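Side-chain contacts in betaine aldehyde dehydrogenase (Staphylococcus aureus subsp. aureus COL, PDB 4QTO), which catalyses the oxidation of betaine aldehyde to glycine betaine, probably with NAD as hydride acceptor bound at a Rossmann-type domain: residues S188-P193 with L252-G257; A277-G282 with A478-Y483; M141-L146 with E495-Y500; V202-E207 with D242-H247. All blocks are in the same frame, centred on the assembly; numbering follows the deposited sequence. Where two conformers were deposited one is given.

Interaction 1. Residues S188-P193 with L252-G257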
loop_
_atom_site.group_PDB
_atom_site.type_symbol
_atom_site.label_atom_id
_atom_site.label_comp_id
_atom_site.label_asym_id
_atom_site.label_seq_id
_atom_site.Cartn_x
_atom_site.Cartn_y
_atom_site.Cartn_z
ATOM N N SER A 188 20.674 -0.425 16.290
ATOM C CA SER A 188 20.116 -1.282 15.219
ATOM C C SER A 188 18.892 -0.652 14.569
ATOM O O SER A 188 18.660 -0.773 13.364
ATOM C CB SER A 188 19.790 -2.703 15.688
ATOM O OG SER A 188 18.626 -2.791 16.524
ATOM N N TRP A 189 18.070 0.022 15.371
ATOM C CA TRP A 189 16.857 0.659 14.846
ATOM C C TRP A 189 17.137 1.757 13.819
ATOM O O TRP A 189 16.301 2.046 12.963
ATOM C CB TRP A 189 16.038 1.260 15.995
ATOM C CG TRP A 189 15.363 0.287 16.929
ATOM C CD1 TRP A 189 15.628 -1.036 17.096
ATOM C CD2 TRP A 189 14.390 0.627 17.932
ATOM N NE1 TRP A 189 14.829 -1.549 18.092
ATOM C CE2 TRP A 189 14.047 -0.543 18.599
ATOM C CE3 TRP A 189 13.738 1.821 18.274
ATOM C CZ2 TRP A 189 13.119 -0.560 19.637
ATOM C CZ3 TRP A 189 12.786 1.790 19.293
ATOM C CH2 TRP A 189 12.500 0.610 19.945
ATOM N N LYS A 190 18.299 2.373 13.938
ATOM C CA LYS A 190 18.747 3.415 13.050
ATOM C C LYS A 190 19.610 2.889 11.896
ATOM O O LYS A 190 19.383 3.246 10.726
ATOM C CB LYS A 190 19.501 4.500 13.851
ATOM C CG LYS A 190 18.696 5.097 15.012
ATOM C CD LYS A 190 19.416 6.267 15.634
ATOM C CE LYS A 190 18.776 6.788 16.905
ATOM N NZ LYS A 190 17.403 7.274 16.713
ATOM N N ILE A 191 20.572 2.010 12.199
ATOM C CA ILE A 191 21.479 1.515 11.182
ATOM C C ILE A 191 20.754 0.682 10.153
ATOM O O ILE A 191 20.989 0.827 8.934
ATOM C CB ILE A 191 22.581 0.639 11.809
ATOM C CG1 ILE A 191 23.526 1.510 12.648
ATOM C CG2 ILE A 191 23.388 -0.070 10.758
ATOM C CD1 ILE A 191 24.372 0.686 13.585
ATOM N N ALA A 192 19.869 -0.205 10.606
ATOM C CA ALA A 192 19.261 -1.159 9.678
ATOM C C ALA A 192 18.520 -0.492 8.527
ATOM O O ALA A 192 18.763 -0.827 7.349
ATOM C CB ALA A 192 18.397 -2.157 10.410
ATOM N N PRO A 193 17.603 0.461 8.803
ATOM C CA PRO A 193 16.937 1.101 7.662
ATOM C C PRO A 193 17.843 2.003 6.862
ATOM O O PRO A 193 17.677 2.122 5.659
ATOM C CB PRO A 193 15.794 1.888 8.319
ATOM C CG PRO A 193 16.266 2.130 9.728
ATOM C CD PRO A 193 16.974 0.847 10.080
ATOM N N LEU A 252 19.205 14.167 7.377
ATOM C CA LEU A 252 18.341 13.724 8.475
ATOM C C LEU A 252 19.189 13.578 9.724
ATOM O O LEU A 252 20.264 12.968 9.680
ATOM C CB LEU A 252 17.715 12.352 8.169
ATOM C CG LEU A 252 16.968 11.636 9.311
ATOM C CD1 LEU A 252 15.687 12.345 9.670
ATOM C CD2 LEU A 252 16.702 10.186 8.949
ATOM N N VAL A 253 18.687 14.131 10.822
ATOM C CA VAL A 253 19.286 13.950 12.149
ATOM C C VAL A 253 18.299 13.064 12.920
ATOM O O VAL A 253 17.121 13.417 13.072
ATOM C CB VAL A 253 19.438 15.281 12.899
ATOM C CG1 VAL A 253 20.032 15.015 14.293
ATOM C CG2 VAL A 253 20.276 16.229 12.098
ATOM N N SER A 254 18.756 11.901 13.375
ATOM C CA SER A 254 17.939 10.948 14.130
ATOM C C SER A 254 18.528 10.838 15.549
ATOM O O SER A 254 19.624 10.313 15.695
ATOM C CB SER A 254 17.888 9.583 13.461
ATOM O OG SER A 254 17.075 8.697 14.221
ATOM N N PHE A 255 17.783 11.274 16.550
ATOM C CA PHE A 255 18.276 11.334 17.941
ATOM C C PHE A 255 17.315 10.641 18.886
ATOM O O PHE A 255 16.107 10.844 18.799
ATOM C CB PHE A 255 18.427 12.787 18.351
ATOM C CG PHE A 255 18.680 12.986 19.814
ATOM C CD1 PHE A 255 19.967 12.933 20.332
ATOM C CD2 PHE A 255 17.626 13.208 20.684
ATOM C CE1 PHE A 255 20.186 13.106 21.679
ATOM C CE2 PHE A 255 17.850 13.405 22.032
ATOM C CZ PHE A 255 19.130 13.347 22.529
ATOM N N THR A 256 17.872 9.800 19.755
ATOM C CA THR A 256 17.125 9.151 20.805
ATOM C C THR A 256 17.853 9.518 22.105
ATOM O O THR A 256 19.057 9.281 22.214
ATOM C CB THR A 256 17.066 7.633 20.602
ATOM O OG1 THR A 256 16.354 7.364 19.375
ATOM C CG2 THR A 256 16.328 6.973 21.756
ATOM N N GLY A 257 17.133 10.135 23.025
ATOM C CA GLY A 257 17.730 10.602 24.275
ATOM C C GLY A 257 16.815 11.508 25.060
ATOM O O GLY A 257 15.616 11.420 24.938
#
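S254 is the first residue of strand 252-256 to meet the helix, and it does so through its hydroxyl: OG accepts a hydrogen bond from K190 NZ at 2.9 Å. Its OG stands opposite the backbone N about the CA-CB bond (chi1 -179°), which brings S254 OG beside the end of the lysine chain, 3.7 Å from K190 CD. F255 points away from the helix, and here K190 NZ comes no closer than 4.0 Å, to F255 C. T256 brings the next side chain back toward the helix. Its OG1 accepts a second bond from K190 NZ, also 2.9 Å long. The two hydroxyls, two residues apart on the same strand face, thus hold the ammonium like a pair of prongs. The aliphatic part of K190 is extended up to CE and bends only at its last torsion (chi4 -61°), which swings NZ in between them. NZ also forms a salt bridge with E491 OE2, and the S254 side chain touches E491. Y500 packs against K190. The helix segment 188-193 runs nearly antiparallel to strand 252-256, at 155°, and helix 183-197 packs here against the sheet of the Rossmann-type domain, with helix 126-146 touching S188 and A192, while strands 162-177 and 275-279 flank strand 252-256 in the sheet.

Interaction 2. Residues A277-G282 with A478-Y483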
loop_
_atom_site.group_PDB
_atom_site.type_symbol
_atom_site.label_atom_id
_atom_site.label_comp_id
_atom_site.label_asym_id
_atom_site.label_seq_id
_atom_site.Cartn_x
_atom_site.Cartn_y
_atom_site.Cartn_z
ATOM N N ALA A 277 14.210 13.326 13.339
ATOM C CA ALA A 277 13.483 12.167 13.888
ATOM C C ALA A 277 13.965 12.140 15.347
ATOM O O ALA A 277 15.173 12.147 15.598
ATOM C CB ALA A 277 13.799 10.869 13.183
ATOM N N LEU A 278 13.030 12.221 16.281
ATOM C CA LEU A 278 13.347 12.264 17.715
ATOM C C LEU A 278 12.542 11.251 18.520
ATOM O O LEU A 278 11.358 11.069 18.270
ATOM C CB LEU A 278 12.991 13.642 18.291
ATOM C CG LEU A 278 13.646 14.861 17.645
ATOM C CD1 LEU A 278 13.019 16.126 18.194
ATOM C CD2 LEU A 278 15.140 14.876 17.828
ATOM N N GLU A 279 13.197 10.603 19.485
ATOM C CA GLU A 279 12.498 9.731 20.444
ATOM C C GLU A 279 13.047 10.166 21.786
ATOM O O GLU A 279 14.239 9.984 22.075
ATOM C CB GLU A 279 12.679 8.258 20.220
ATOM C CG GLU A 279 11.477 7.427 20.719
ATOM C CD GLU A 279 11.585 6.880 22.130
ATOM O OE1 GLU A 279 11.672 5.641 22.262
ATOM O OE2 GLU A 279 11.640 7.647 23.106
ATOM N N LEU A 280 12.174 10.750 22.590
ATOM C CA LEU A 280 12.563 11.395 23.834
ATOM C C LEU A 280 12.006 10.888 25.153
ATOM O O LEU A 280 12.078 11.594 26.158
ATOM C CB LEU A 280 12.209 12.860 23.698
ATOM C CG LEU A 280 12.653 13.571 22.416
ATOM C CD1 LEU A 280 12.203 15.030 22.394
ATOM C CD2 LEU A 280 14.149 13.506 22.255
ATOM N N GLY A 281 11.501 9.681 25.164
ATOM C CA GLY A 281 11.015 9.136 26.427
ATOM C C GLY A 281 9.584 9.497 26.686
ATOM O O GLY A 281 8.919 10.081 25.848
ATOM N N GLY A 282 9.103 9.134 27.853
ATOM C CA GLY A 282 7.726 9.352 28.179
ATOM C C GLY A 282 7.374 9.241 29.648
ATOM O O GLY A 282 8.200 8.996 30.479
ATOM N N ALA A 478 6.357 -3.351 13.576
ATOM C CA ALA A 478 5.403 -2.254 13.892
ATOM C C ALA A 478 6.135 -0.989 14.296
ATOM O O ALA A 478 7.107 -1.051 15.047
ATOM C CB ALA A 478 4.493 -2.704 15.031
ATOM N N PRO A 479 5.648 0.180 13.870
ATOM C CA PRO A 479 6.297 1.456 14.190
ATOM C C PRO A 479 6.164 1.842 15.641
ATOM O O PRO A 479 5.151 1.533 16.288
ATOM C CB PRO A 479 5.554 2.452 13.320
ATOM C CG PRO A 479 4.179 1.856 13.184
ATOM C CD PRO A 479 4.459 0.363 13.018
ATOM N N TRP A 480 7.213 2.480 16.140
ATOM C CA TRP A 480 7.343 2.910 17.533
ATOM C C TRP A 480 7.727 4.380 17.577
ATOM O O TRP A 480 8.660 4.798 16.868
ATOM C CB TRP A 480 8.457 2.095 18.157
ATOM C CG TRP A 480 8.821 2.459 19.559
ATOM C CD1 TRP A 480 9.710 3.411 19.968
ATOM C CD2 TRP A 480 8.235 1.916 20.749
ATOM N NE1 TRP A 480 9.727 3.478 21.331
ATOM C CE2 TRP A 480 8.839 2.563 21.841
ATOM C CE3 TRP A 480 7.273 0.925 20.992
ATOM C CZ2 TRP A 480 8.500 2.262 23.159
ATOM C CZ3 TRP A 480 6.951 0.610 22.282
ATOM C CH2 TRP A 480 7.564 1.281 23.368
ATOM N N GLY A 481 7.045 5.161 18.400
ATOM C CA GLY A 481 7.374 6.574 18.516
ATOM C C GLY A 481 6.331 7.330 19.287
ATOM O O GLY A 481 5.313 6.764 19.691
ATOM N N GLY A 482 6.566 8.617 19.478
ATOM C CA GLY A 482 5.678 9.324 20.360
ATOM C C GLY A 482 4.850 10.452 19.855
ATOM O O GLY A 482 5.231 11.126 18.891
ATOM N N TYR A 483 3.662 10.555 20.433
ATOM C CA TYR A 483 2.840 11.751 20.274
ATOM C C TYR A 483 3.455 12.845 21.138
ATOM O O TYR A 483 4.254 12.580 22.063
ATOM C CB TYR A 483 1.397 11.513 20.771
ATOM C CG TYR A 483 0.428 10.639 19.993
ATOM C CD1 TYR A 483 0.787 9.386 19.482
ATOM C CD2 TYR A 483 -0.893 11.057 19.811
ATOM C CE1 TYR A 483 -0.129 8.571 18.822
ATOM C CE2 TYR A 483 -1.821 10.243 19.155
ATOM C CZ TYR A 483 -1.429 9.002 18.677
ATOM O OH TYR A 483 -2.332 8.156 18.035
HETATM O O HOH W 1 8.941 9.510 17.971
#
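E279 and W480 carry this contact between the end of a sheet strand and an irregular segment. W480 NE1 donates to E279 OE1 over 3.1 Å. From the indole side the bond is well placed, because OE1 lies practically in the ring plane at its N-H edge and the N-H points at it at 158°. From the carboxylate side it is less regular: NE1 approaches from above the carboxylate plane, 40° out of it, and the two flat groups are turned 47° against each other. In this conformer, one of two deposited for E279, the chain folds at chi2, so the carboxylate curls back along its own segment. There E279 OE2 takes a bond of 2.9 Å from G281 N, nearly along the C-O axis. With OE1 on the indole and OE2 on the main chain, both carboxylate oxygens are engaged. A water adds a second link, donating to L278 O at 2.9 Å and accepting from G482 N at 3.0 Å. E279 belongs to the ELGG signature of the aldehyde dehydrogenase family, and its side chain lies about 8 Å from the PEG molecule in the active site. Strand 275-279 pairs with 252-256 and 487-488, and W480 leans on W189 of helix 183-197, edge-to-face, and on strand 465-468.

Interaction 3. Residues M141-L146 with E495-Y500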
loop_
_atom_site.group_PDB
_atom_site.type_symbol
_atom_site.label_atom_id
_atom_site.label_comp_id
_atom_site.label_asym_id
_atom_site.label_seq_id
_atom_site.Cartn_x
_atom_site.Cartn_y
_atom_site.Cartn_z
ATOM N N MET A 141 17.156 -8.434 10.405
ATOM C CA MET A 141 16.557 -9.371 9.442
ATOM C C MET A 141 15.306 -8.784 8.811
ATOM O O MET A 141 15.079 -8.963 7.610
ATOM C CB MET A 141 16.237 -10.715 10.074
ATOM C CG MET A 141 15.935 -11.795 9.043
ATOM S SD MET A 141 17.356 -12.203 8.005
ATOM C CE MET A 141 18.387 -12.927 9.308
ATOM N N TYR A 142 14.510 -8.062 9.600
ATOM C CA TYR A 142 13.293 -7.427 9.102
ATOM C C TYR A 142 13.601 -6.405 7.999
ATOM O O TYR A 142 13.029 -6.470 6.905
ATOM C CB TYR A 142 12.534 -6.716 10.240
ATOM C CG TYR A 142 11.324 -5.939 9.748
ATOM C CD1 TYR A 142 10.103 -6.578 9.513
ATOM C CD2 TYR A 142 11.407 -4.562 9.491
ATOM C CE1 TYR A 142 8.994 -5.859 9.054
ATOM C CE2 TYR A 142 10.328 -3.867 9.011
ATOM C CZ TYR A 142 9.127 -4.506 8.802
ATOM O OH TYR A 142 8.036 -3.778 8.358
ATOM N N PHE A 143 14.543 -5.500 8.278
ATOM C CA PHE A 143 14.927 -4.481 7.314
ATOM C C PHE A 143 15.643 -5.060 6.088
ATOM O O PHE A 143 15.475 -4.546 4.989
ATOM C CB PHE A 143 15.699 -3.345 7.978
ATOM C CG PHE A 143 14.802 -2.447 8.764
ATOM C CD1 PHE A 143 13.908 -1.620 8.117
ATOM C CD2 PHE A 143 14.789 -2.464 10.158
ATOM C CE1 PHE A 143 13.022 -0.807 8.826
ATOM C CE2 PHE A 143 13.933 -1.651 10.861
ATOM C CZ PHE A 143 13.044 -0.815 10.201
ATOM N N ALA A 144 16.424 -6.136 6.290
ATOM C CA ALA A 144 17.029 -6.844 5.159
ATOM C C ALA A 144 15.933 -7.313 4.197
ATOM O O ALA A 144 16.053 -7.168 2.960
ATOM C CB ALA A 144 17.819 -8.036 5.630
ATOM N N GLY A 145 14.867 -7.892 4.749
ATOM C CA GLY A 145 13.768 -8.358 3.953
ATOM C C GLY A 145 12.918 -7.268 3.340
ATOM O O GLY A 145 12.282 -7.491 2.323
ATOM N N LEU A 146 12.903 -6.081 3.940
ATOM C CA LEU A 146 12.101 -4.999 3.425
ATOM C C LEU A 146 12.800 -4.213 2.292
ATOM O O LEU A 146 12.131 -3.517 1.498
ATOM C CB LEU A 146 11.763 -4.024 4.562
ATOM C CG LEU A 146 10.728 -2.950 4.317
ATOM C CD1 LEU A 146 9.424 -3.564 3.840
ATOM C CD2 LEU A 146 10.494 -2.155 5.602
ATOM N N GLU A 495 7.023 2.474 8.323
ATOM C CA GLU A 495 7.127 3.884 8.600
ATOM C C GLU A 495 8.557 4.256 9.041
ATOM O O GLU A 495 9.076 5.326 8.715
ATOM C CB GLU A 495 6.063 4.274 9.643
ATOM C CG GLU A 495 5.730 5.736 9.732
ATOM C CD GLU A 495 4.458 6.023 10.549
ATOM O OE1 GLU A 495 4.259 7.197 10.903
ATOM O OE2 GLU A 495 3.692 5.073 10.808
ATOM N N GLY A 496 9.209 3.388 9.788
ATOM C CA GLY A 496 10.589 3.615 10.198
ATOM C C GLY A 496 11.508 3.687 8.987
ATOM O O GLY A 496 12.436 4.510 8.922
ATOM N N LEU A 497 11.306 2.790 8.039
ATOM C CA LEU A 497 12.106 2.788 6.802
ATOM C C LEU A 497 11.903 4.126 6.054
ATOM O O LEU A 497 12.842 4.682 5.500
ATOM C CB LEU A 497 11.671 1.633 5.869
ATOM C CG LEU A 497 12.543 1.476 4.623
ATOM C CD1 LEU A 497 13.707 0.573 4.930
ATOM C CD2 LEU A 497 11.740 0.889 3.472
ATOM N N GLU A 498 10.666 4.619 6.051
ATOM C CA GLU A 498 10.324 5.857 5.344
ATOM C C GLU A 498 11.058 7.102 5.820
ATOM O O GLU A 498 11.228 8.042 5.055
ATOM C CB GLU A 498 8.806 6.074 5.353
ATOM C CG GLU A 498 8.112 5.029 4.505
ATOM C CD GLU A 498 6.588 5.040 4.572
ATOM O OE1 GLU A 498 5.994 5.812 5.352
ATOM O OE2 GLU A 498 6.003 4.237 3.831
ATOM N N GLU A 499 11.534 7.106 7.064
ATOM C CA GLU A 499 12.303 8.229 7.564
ATOM C C GLU A 499 13.594 8.353 6.753
ATOM O O GLU A 499 14.146 9.462 6.616
ATOM C CB GLU A 499 12.740 8.102 9.025
ATOM C CG GLU A 499 11.599 8.003 10.019
ATOM C CD GLU A 499 10.869 9.306 10.275
ATOM O OE1 GLU A 499 11.463 10.389 10.005
ATOM O OE2 GLU A 499 9.671 9.212 10.725
ATOM N N TYR A 500 14.056 7.218 6.188
ATOM C CA TYR A 500 15.310 7.141 5.451
ATOM C C TYR A 500 15.142 7.244 3.935
ATOM O O TYR A 500 16.110 7.009 3.191
ATOM C CB TYR A 500 16.099 5.884 5.867
ATOM C CG TYR A 500 16.594 6.001 7.309
ATOM C CD1 TYR A 500 15.826 5.585 8.390
ATOM C CD2 TYR A 500 17.818 6.581 7.580
ATOM C CE1 TYR A 500 16.249 5.793 9.695
ATOM C CE2 TYR A 500 18.254 6.781 8.875
ATOM C CZ TYR A 500 17.473 6.386 9.923
ATOM O OH TYR A 500 17.895 6.597 11.230
#
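L497 meets both F143 and L146 in an apolar helix-helix packing, the C-terminal part of helix 126-146 lying against the short helix 493-498. The leucine sends its branches to different partners: L497 CD1 comes to F143 CD1 at 3.9 Å, and L497 CD2 to L146 CD2, likewise at 3.9 Å. With CG trans to the backbone N (chi1 -174°), L497 reaches out of its helix and divides its two methyls between F143 and L146. L146 adopts the same first rotamer (chi1 -169°) and meets L497 tip to tip, methyl against methyl. F143 is turned differently. Its CG lies anti to the carbonyl carbon, and the side chains of F143 and L497 slide past each other in opposite directions. At G496 no side chain intervenes beside the ring. Helix 183-197 covers this cluster from another direction, A192 touching F143 and T197 touching L497, and K149 of the third subunit packs on L146. The phenyl is also covered by its own neighbour in the sequence: Y142 CD2 sits over the centre of one face of the F143 ring, 3.9 Å above its plane.

Interaction 4. Residues V202-E207 with D242-H247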
loop_
_atom_site.group_PDB
_atom_site.type_symbol
_atom_site.label_atom_id
_atom_site.label_comp_id
_atom_site.label_asym_id
_atom_site.label_seq_id
_atom_site.Cartn_x
_atom_site.Cartn_y
_atom_site.Cartn_z
ATOM N N VAL A 202 26.505 8.527 9.892
ATOM C CA VAL A 202 27.492 8.849 10.928
ATOM C C VAL A 202 26.786 8.650 12.254
ATOM O O VAL A 202 25.809 9.361 12.567
ATOM C CB VAL A 202 28.045 10.283 10.834
ATOM C CG1 VAL A 202 29.125 10.503 11.913
ATOM C CG2 VAL A 202 28.620 10.586 9.463
ATOM N N MET A 203 27.268 7.699 13.052
ATOM C CA MET A 203 26.660 7.384 14.337
ATOM C C MET A 203 27.542 7.745 15.493
ATOM O O MET A 203 28.773 7.594 15.405
ATOM C CB MET A 203 26.362 5.880 14.422
ATOM C CG MET A 203 25.834 5.454 15.782
ATOM S SD MET A 203 25.052 3.819 15.857
ATOM C CE MET A 203 23.504 4.204 15.062
ATOM N N LYS A 204 26.931 8.255 16.566
ATOM C CA LYS A 204 27.648 8.556 17.807
ATOM C C LYS A 204 26.862 7.965 18.950
ATOM O O LYS A 204 25.755 8.422 19.234
ATOM C CB LYS A 204 27.833 10.055 18.048
ATOM C CG LYS A 204 28.718 10.351 19.274
ATOM C CD LYS A 204 28.495 11.730 19.841
ATOM C CE LYS A 204 27.380 11.747 20.865
ATOM N NZ LYS A 204 27.731 11.024 22.136
ATOM N N PRO A 205 27.409 6.933 19.617
ATOM C CA PRO A 205 26.712 6.360 20.778
ATOM C C PRO A 205 26.893 7.237 22.003
ATOM O O PRO A 205 27.705 8.184 21.990
ATOM C CB PRO A 205 27.401 5.011 20.965
ATOM C CG PRO A 205 28.807 5.270 20.496
ATOM C CD PRO A 205 28.685 6.242 19.357
ATOM N N SER A 206 26.146 6.945 23.063
ATOM C CA SER A 206 26.272 7.681 24.293
ATOM C C SER A 206 27.725 7.601 24.737
ATOM O O SER A 206 28.349 6.529 24.672
ATOM C CB SER A 206 25.394 7.093 25.380
ATOM O OG SER A 206 25.629 7.803 26.596
ATOM N N GLU A 207 28.258 8.714 25.213
ATOM C CA GLU A 207 29.655 8.778 25.603
ATOM C C GLU A 207 29.984 7.777 26.697
ATOM O O GLU A 207 31.101 7.312 26.785
ATOM C CB GLU A 207 30.048 10.218 26.011
ATOM C CG GLU A 207 29.350 10.760 27.226
ATOM C CD GLU A 207 27.990 11.358 26.947
ATOM O OE1 GLU A 207 27.447 11.245 25.806
ATOM O OE2 GLU A 207 27.463 11.957 27.910
ATOM N N ASP A 242 26.694 19.435 18.246
ATOM C CA ASP A 242 26.316 20.556 17.407
ATOM C C ASP A 242 26.689 20.351 15.951
ATOM O O ASP A 242 25.929 20.734 15.046
ATOM C CB ASP A 242 26.884 21.870 17.929
ATOM C CG ASP A 242 26.147 22.382 19.164
ATOM O OD1 ASP A 242 25.051 21.860 19.507
ATOM O OD2 ASP A 242 26.675 23.322 19.781
ATOM N N VAL A 243 27.875 19.779 15.679
ATOM C CA VAL A 243 28.234 19.495 14.288
ATOM C C VAL A 243 27.330 18.425 13.689
ATOM O O VAL A 243 26.871 18.551 12.555
ATOM C CB VAL A 243 29.731 19.048 14.175
ATOM C CG1 VAL A 243 30.075 18.484 12.803
ATOM C CG2 VAL A 243 30.638 20.208 14.507
ATOM N N MET A 244 27.029 17.389 14.459
ATOM C CA MET A 244 26.182 16.316 13.951
ATOM C C MET A 244 24.759 16.747 13.654
ATOM O O MET A 244 24.134 16.216 12.735
ATOM C CB MET A 244 26.195 15.127 14.894
ATOM C CG MET A 244 27.577 14.495 14.940
ATOM S SD MET A 244 27.618 13.005 15.958
ATOM C CE MET A 244 26.627 11.915 14.894
ATOM N N SER A 245 24.257 17.732 14.392
ATOM C CA SER A 245 22.888 18.190 14.150
ATOM C C SER A 245 22.814 19.427 13.268
ATOM O O SER A 245 21.759 19.700 12.688
ATOM C CB SER A 245 22.165 18.473 15.452
ATOM O OG SER A 245 22.885 19.405 16.239
ATOM N N GLY A 246 23.899 20.169 13.150
ATOM C CA GLY A 246 23.879 21.447 12.453
ATOM C C GLY A 246 24.651 21.580 11.163
ATOM O O GLY A 246 24.729 22.679 10.617
ATOM N N HIS A 247 25.259 20.494 10.685
ATOM C CA HIS A 247 26.071 20.563 9.480
ATOM C C HIS A 247 25.202 20.629 8.225
ATOM O O HIS A 247 24.168 19.922 8.111
ATOM C CB HIS A 247 27.014 19.368 9.402
ATOM C CG HIS A 247 28.177 19.592 8.503
ATOM N ND1 HIS A 247 28.077 19.490 7.136
ATOM C CD2 HIS A 247 29.444 19.981 8.761
ATOM C CE1 HIS A 247 29.243 19.774 6.592
ATOM N NE2 HIS A 247 30.096 20.066 7.561
#
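Strand 202-204 and helix 242-246, which meet through V202, K204 and M244, pass with axes 10.6 Å apart at their closest and directions 141° from each other. M244 carries the contact from the helix side. Its chain leaves the helix with CG opposite the carbonyl carbon, stays extended through chi2 and turns only at the thioether (chi3 69°), which turns the methyl toward the strand. There M244 SD rests on K204 CB at 3.6 Å. The methyl CE of M244 reaches V202 O, also at 3.6 Å, and touches the V202 branch CG1 at 4.1 Å. V202 and K204, two residues apart, point to the same side and receive the methionine, the lysine chain crossing it at about a right angle; M203, between them, points to the other side of the sheet, where helix 211-223 covers it. Two conformers were deposited for M244, and these distances belong to one. The setting is the Rossmann fold: helix 237-246 follows strand 230-232 and leads back across the sheet to strand 252-256, passing over strand 200-204 on the way, and M244 also touches I177 of the strand between. Beyond CB the lysine turns from the methionine, bending at chi3 and chi4, so that K204 NZ donates to G235 O and, over 2.8 Å, to P205 O. In the bond to P205 O, NZ lies above the carbonyl plane, 36° out of it. E207 OE1 adds a long salt bridge to K204 NZ, at 3.7 Å.

In the fold
From the N terminus, 141-146 opens interaction 3, and all the others lie within the long loop that 495-500 eventually closes. Helix 183-197 then opens interaction 1 and strand 200-204 interaction 4. Interaction 4 closes first, at 242-247, and interaction 1 next, at 252-257, so 4 sits within 1 and 1 within 3. Interaction 2 opens afterwards, at 277-282, and closes at 478-483 after the chain has traversed the second, seven-stranded sheet; it follows 1 and 4 in series, and no loops cross. Interactions 1, 2 and 4 share the Rossmann sheet, 1 and 2 through the paired strands 252-256 and 275-279. Helix 183-197 joins 1 to 3 through A192 on F143.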